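Local structure of probable 2-hydroxyhepta-2,4-diene-1,7-dioate isomerase (Thermus thermophilus, 2DFU) at residues A[183-189]-A[241-247]; A[110-114]-A[232-236]. The protein probably acts as a metal-dependent isomerase of the fumarylacetoacetate hydrolase family, with 2-hydroxyhepta-2,4-diene-1,7-dioate as its presumed substrate. The contacts are given in a common frame with arbitrary orientation. Numbering follows the deposited sequence.

Interaction 1. Residues A[183-189]-A[241-247]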
# COMPACT_ATOMS: atom_id res chain seq x y z
N THR A 183 -3.40 25.26 -12.33
CA THR A 183 -4.42 25.44 -11.31
C THR A 183 -3.78 25.85 -9.99
O THR A 183 -2.55 25.81 -9.84
CB THR A 183 -5.27 24.16 -11.12
OG1 THR A 183 -6.42 24.47 -10.33
CG2 THR A 183 -4.46 23.07 -10.42
N TRP A 184 -4.60 26.26 -9.03
CA TRP A 184 -4.10 26.68 -7.73
C TRP A 184 -4.57 25.78 -6.59
O TRP A 184 -5.69 25.26 -6.60
CB TRP A 184 -4.55 28.11 -7.41
CG TRP A 184 -3.94 29.15 -8.29
CD1 TRP A 184 -4.30 29.46 -9.56
CD2 TRP A 184 -2.84 30.01 -7.96
NE1 TRP A 184 -3.49 30.46 -10.06
CE2 TRP A 184 -2.58 30.81 -9.10
CE3 TRP A 184 -2.04 30.17 -6.83
CZ2 TRP A 184 -1.56 31.77 -9.13
CZ3 TRP A 184 -1.02 31.13 -6.86
CH2 TRP A 184 -0.79 31.91 -8.00
N VAL A 185 -3.69 25.61 -5.62
CA VAL A 185 -3.97 24.81 -4.44
C VAL A 185 -3.92 25.76 -3.25
O VAL A 185 -2.88 26.35 -2.98
CB VAL A 185 -2.91 23.69 -4.25
CG1 VAL A 185 -3.17 22.96 -2.95
CG2 VAL A 185 -2.95 22.72 -5.42
N ARG A 186 -5.03 25.91 -2.54
CA ARG A 186 -5.08 26.79 -1.38
C ARG A 186 -5.61 26.06 -0.15
O ARG A 186 -6.64 25.38 -0.20
CB ARG A 186 -5.96 28.01 -1.69
CG ARG A 186 -5.47 28.86 -2.86
CD ARG A 186 -6.31 30.12 -3.02
NE ARG A 186 -5.79 31.01 -4.06
CZ ARG A 186 -6.10 30.91 -5.35
NH1 ARG A 186 -6.92 29.97 -5.77
NH2 ARG A 186 -5.59 31.78 -6.22
N THR A 187 -4.89 26.21 0.96
CA THR A 187 -5.26 25.57 2.22
C THR A 187 -5.67 26.62 3.25
O THR A 187 -4.97 27.61 3.44
CB THR A 187 -4.09 24.77 2.81
OG1 THR A 187 -3.68 23.75 1.89
CG2 THR A 187 -4.49 24.12 4.12
N TYR A 188 -6.80 26.39 3.90
CA TYR A 188 -7.30 27.30 4.93
C TYR A 188 -7.47 26.54 6.24
O TYR A 188 -7.99 25.43 6.26
CB TYR A 188 -8.66 27.90 4.52
CG TYR A 188 -8.65 28.67 3.22
CD1 TYR A 188 -8.77 28.01 2.00
CD2 TYR A 188 -8.50 30.06 3.21
CE1 TYR A 188 -8.75 28.71 0.80
CE2 TYR A 188 -8.47 30.77 2.02
CZ TYR A 188 -8.60 30.09 0.82
OH TYR A 188 -8.56 30.79 -0.36
N VAL A 189 -7.02 27.14 7.33
CA VAL A 189 -7.16 26.52 8.64
C VAL A 189 -7.90 27.50 9.54
O VAL A 189 -7.44 28.63 9.77
CB VAL A 189 -5.79 26.15 9.25
CG1 VAL A 189 -5.99 25.60 10.65
CG2 VAL A 189 -5.10 25.11 8.37
N ARG A 241 -10.28 23.12 11.84
CA ARG A 241 -11.12 22.90 10.68
C ARG A 241 -10.32 23.27 9.44
O ARG A 241 -9.82 24.39 9.33
CB ARG A 241 -12.38 23.76 10.76
CG ARG A 241 -13.35 23.31 11.84
CD ARG A 241 -14.61 24.15 11.82
NE ARG A 241 -15.66 23.55 12.63
CZ ARG A 241 -16.89 24.02 12.72
NH1 ARG A 241 -17.25 25.11 12.05
NH2 ARG A 241 -17.78 23.39 13.48
N LEU A 242 -10.19 22.33 8.51
CA LEU A 242 -9.35 22.43 7.33
C LEU A 242 -10.14 22.43 6.02
O LEU A 242 -11.10 21.69 5.81
CB LEU A 242 -8.35 21.28 7.31
CG LEU A 242 -7.21 21.45 8.30
CD1 LEU A 242 -7.57 20.91 9.68
CD2 LEU A 242 -5.96 20.69 7.87
N GLU A 243 -9.70 23.32 5.15
CA GLU A 243 -10.31 23.43 3.84
C GLU A 243 -9.21 23.54 2.78
O GLU A 243 -8.38 24.43 2.81
CB GLU A 243 -11.09 24.74 3.88
CG GLU A 243 -12.03 24.97 2.70
CD GLU A 243 -12.80 26.26 2.97
OE1 GLU A 243 -13.15 26.94 2.01
OE2 GLU A 243 -13.00 26.60 4.13
N VAL A 244 -9.20 22.58 1.84
CA VAL A 244 -8.26 22.72 0.74
C VAL A 244 -8.99 22.93 -0.59
O VAL A 244 -9.72 22.07 -1.05
CB VAL A 244 -7.38 21.48 0.64
CG1 VAL A 244 -6.33 21.66 -0.46
CG2 VAL A 244 -6.67 21.24 1.96
N ALA A 245 -8.85 24.10 -1.19
CA ALA A 245 -9.55 24.40 -2.42
C ALA A 245 -8.61 24.33 -3.62
O ALA A 245 -7.53 24.93 -3.61
CB ALA A 245 -10.20 25.77 -2.33
N VAL A 246 -9.02 23.58 -4.63
CA VAL A 246 -8.24 23.43 -5.85
C VAL A 246 -9.15 23.90 -6.98
O VAL A 246 -10.23 23.35 -7.19
CB VAL A 246 -7.84 21.96 -6.09
CG1 VAL A 246 -7.15 21.81 -7.44
CG2 VAL A 246 -6.91 21.50 -4.98
N GLU A 247 -8.72 24.94 -7.68
CA GLU A 247 -9.50 25.50 -8.76
C GLU A 247 -9.82 24.46 -9.83
O GLU A 247 -8.95 23.70 -10.24
CB GLU A 247 -8.78 26.70 -9.38
CG GLU A 247 -8.97 28.00 -8.60
CD GLU A 247 -8.21 29.17 -9.20
OE1 GLU A 247 -8.19 29.30 -10.45
OE2 GLU A 247 -7.64 29.97 -8.43
O HOH W 1 -8.02 27.46 -5.08
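Strands 184-189 and 241-246 run antiparallel, their short axes 4.6 Å apart at closest approach and their directions 165° apart. They are neighbours in a five-stranded mixed sheet of the fumarylacetoacetate hydrolase-type domain, lying between strands 192-198 and 250-259. Two hydrogen-bonded pairs carry the register. Arg186 N donates to Ala245 O at 2.9 Å, and Ala245 N returns a bond to Arg186 O at 2.7 Å. Tyr188 N donates to Glu243 O at 2.7 Å, and Glu243 N to Tyr188 O at 2.9 Å. Val185-Val246, Thr187-Val244 and Val189-Leu242 are the non-hydrogen-bonded pairs. The pairing is carried on by Glu247 N to Trp184 O (3.2 Å), and a side-chain bond from Thr183 OG1 to Glu247 O (2.6 Å) finishes that end.

The alternation sorts the side chains. Val185, Thr187, Val189, Leu242, Val244 and Val246 line the buried face, where Val185 CG2 meets Val246 CG2 at 4.2 Å and the two valines of 241-246 pack on strand 137-148; Thr187 OG1 is hydrogen-bonded to Gln195. The other face, bearing Arg186, Tyr188, Glu243 and Ala245, is more open and more polar. There Arg186 reaches diagonally along the sheet to a salt bridge with Glu247, while its NE pairs with Glu196 of strand 192-198. Arg186 NH1 stands 2.8 Å from Glu247 OE2 and also gives a 2.8 Å hydrogen bond to water 1, which in turn donates to Ala245 O at 3.0 Å.

Interaction 2. Residues A[110-114]-A[232-236]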
# COMPACT_ATOMS: atom_id res chain seq x y z
N GLU A 110 3.51 16.53 17.02
CA GLU A 110 3.92 17.39 15.91
C GLU A 110 3.14 17.05 14.64
O GLU A 110 3.72 16.68 13.62
CB GLU A 110 5.42 17.22 15.67
CG GLU A 110 6.11 18.46 15.16
CD GLU A 110 6.01 19.61 16.13
OE1 GLU A 110 6.55 19.48 17.26
OE2 GLU A 110 5.41 20.65 15.78
N LEU A 111 1.82 17.18 14.71
CA LEU A 111 0.96 16.89 13.56
C LEU A 111 0.87 18.11 12.66
O LEU A 111 0.52 19.20 13.12
CB LEU A 111 -0.45 16.50 14.04
CG LEU A 111 -1.29 15.72 13.04
CD1 LEU A 111 -0.70 14.31 12.87
CD2 LEU A 111 -2.72 15.63 13.52
N HIS A 112 1.17 17.93 11.38
CA HIS A 112 1.15 19.02 10.41
C HIS A 112 0.26 18.74 9.20
O HIS A 112 0.04 17.58 8.83
CB HIS A 112 2.56 19.32 9.91
CG HIS A 112 3.43 20.00 10.92
ND1 HIS A 112 3.81 19.41 12.10
CD2 HIS A 112 4.01 21.22 10.90
CE1 HIS A 112 4.59 20.23 12.78
NE2 HIS A 112 4.73 21.34 12.07
N TYR A 113 -0.25 19.81 8.59
CA TYR A 113 -1.10 19.72 7.41
C TYR A 113 -0.35 20.08 6.13
O TYR A 113 0.55 20.92 6.14
CB TYR A 113 -2.32 20.64 7.55
CG TYR A 113 -1.97 22.08 7.88
CD1 TYR A 113 -1.58 22.98 6.88
CD2 TYR A 113 -2.02 22.54 9.20
CE1 TYR A 113 -1.24 24.30 7.19
CE2 TYR A 113 -1.67 23.85 9.52
CZ TYR A 113 -1.28 24.73 8.52
OH TYR A 113 -0.93 26.01 8.87
N GLU A 114 -0.74 19.45 5.03
CA GLU A 114 -0.14 19.69 3.72
C GLU A 114 -1.22 19.48 2.66
O GLU A 114 -1.57 18.33 2.35
CB GLU A 114 1.03 18.71 3.50
CG GLU A 114 2.24 18.94 4.40
CD GLU A 114 3.31 17.85 4.29
OE1 GLU A 114 3.33 17.11 3.28
OE2 GLU A 114 4.16 17.74 5.20
N GLY A 232 3.84 26.85 3.57
CA GLY A 232 2.77 27.14 4.51
C GLY A 232 2.43 25.97 5.41
O GLY A 232 1.45 26.02 6.15
N VAL A 233 3.23 24.90 5.34
CA VAL A 233 2.99 23.73 6.18
C VAL A 233 3.11 24.16 7.64
O VAL A 233 4.17 24.60 8.08
CB VAL A 233 4.02 22.61 5.88
CG1 VAL A 233 3.87 21.49 6.91
CG2 VAL A 233 3.80 22.06 4.47
N GLY A 234 2.01 24.02 8.38
CA GLY A 234 2.01 24.41 9.78
C GLY A 234 1.50 23.35 10.74
O GLY A 234 1.07 22.27 10.32
N ALA A 235 1.54 23.65 12.03
CA ALA A 235 1.11 22.72 13.06
C ALA A 235 -0.40 22.68 13.24
O ALA A 235 -1.09 23.69 13.12
CB ALA A 235 1.78 23.07 14.39
N LEU A 236 -0.92 21.49 13.52
CA LEU A 236 -2.35 21.30 13.73
C LEU A 236 -2.65 21.15 15.21
O LEU A 236 -1.77 20.87 16.01
CB LEU A 236 -2.83 20.05 13.00
CG LEU A 236 -2.99 20.13 11.49
CD1 LEU A 236 -2.99 18.73 10.89
CD2 LEU A 236 -4.29 20.87 11.17
O HOH W 2 0.73 19.92 16.28
O HOH W 3 -0.71 26.23 11.60
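Leu236 N donates a short hydrogen bond to Leu111 O (2.7 Å), and Tyr113 N a longer one to Gly234 O (3.3 Å). These two flank His112 and Ala235, whose CA atoms lie about 4.6 Å apart, so the loop 232-236 joins the start of strand 111-121 through a single beta bridge. Water 2 bridges one end, donating to Leu111 O (3.2 Å) and Leu236 O (2.7 Å); water 3 donates to Ala235 O (3.0 Å) and lies 2.7 Å from Tyr113 OH.

His112 ND1 donates to Glu110 O (3.1 Å), and the imidazole lies with one face under Ala235, whose CA sits 4.0 Å from the ring centroid in a CH-pi contact. Tyr113 curls beneath the loop, with Gly234 O over its ring face (3.3 Å from Tyr113 CE2). A beta carbon on Gly234 would fall 2.4 Å from Tyr113 OH, so glycine lets the backbone lie close. Leu236 fills the buried side, its CD2 3.4 Å from Tyr113 CD2 and its CD1 4.1 Å from Leu111 CD2.

Val233 CG2 covers Glu114 CG at 3.5 Å. The Glu114 carboxylate, close to that of Asp145, has a weak hydrogen bond to Thr147 and a long, weak ion pair with Lys162, an acidic setting consistent with the metal site of this family. Backbone bonds and apolar packing thus secure the loop beside Glu114, with no polar bond to its carboxylate.

From the N terminus the chain passes through 110-114, 183-189, 232-236 and 241-247, so the two interactions cross: each has one segment between the partners of the other. Interaction 2 closes a loop of 117 residues and interaction 1 a shorter one of 51. Only four residues separate 232-236 from 241-247, and the loop therefore feeds directly into the five-stranded sheet after meeting strand 111-121, which belongs to the larger sheet. The contacts touch through apolar side chains: Leu242 CD1 lies 3.6 Å from Leu236 CD2, and Val189 CG2 is 3.8 Å from Tyr113 CE2. Interaction 1 stays within the five-stranded sheet, interaction 2 ties the loop to the larger one, and this packing joins the sheets.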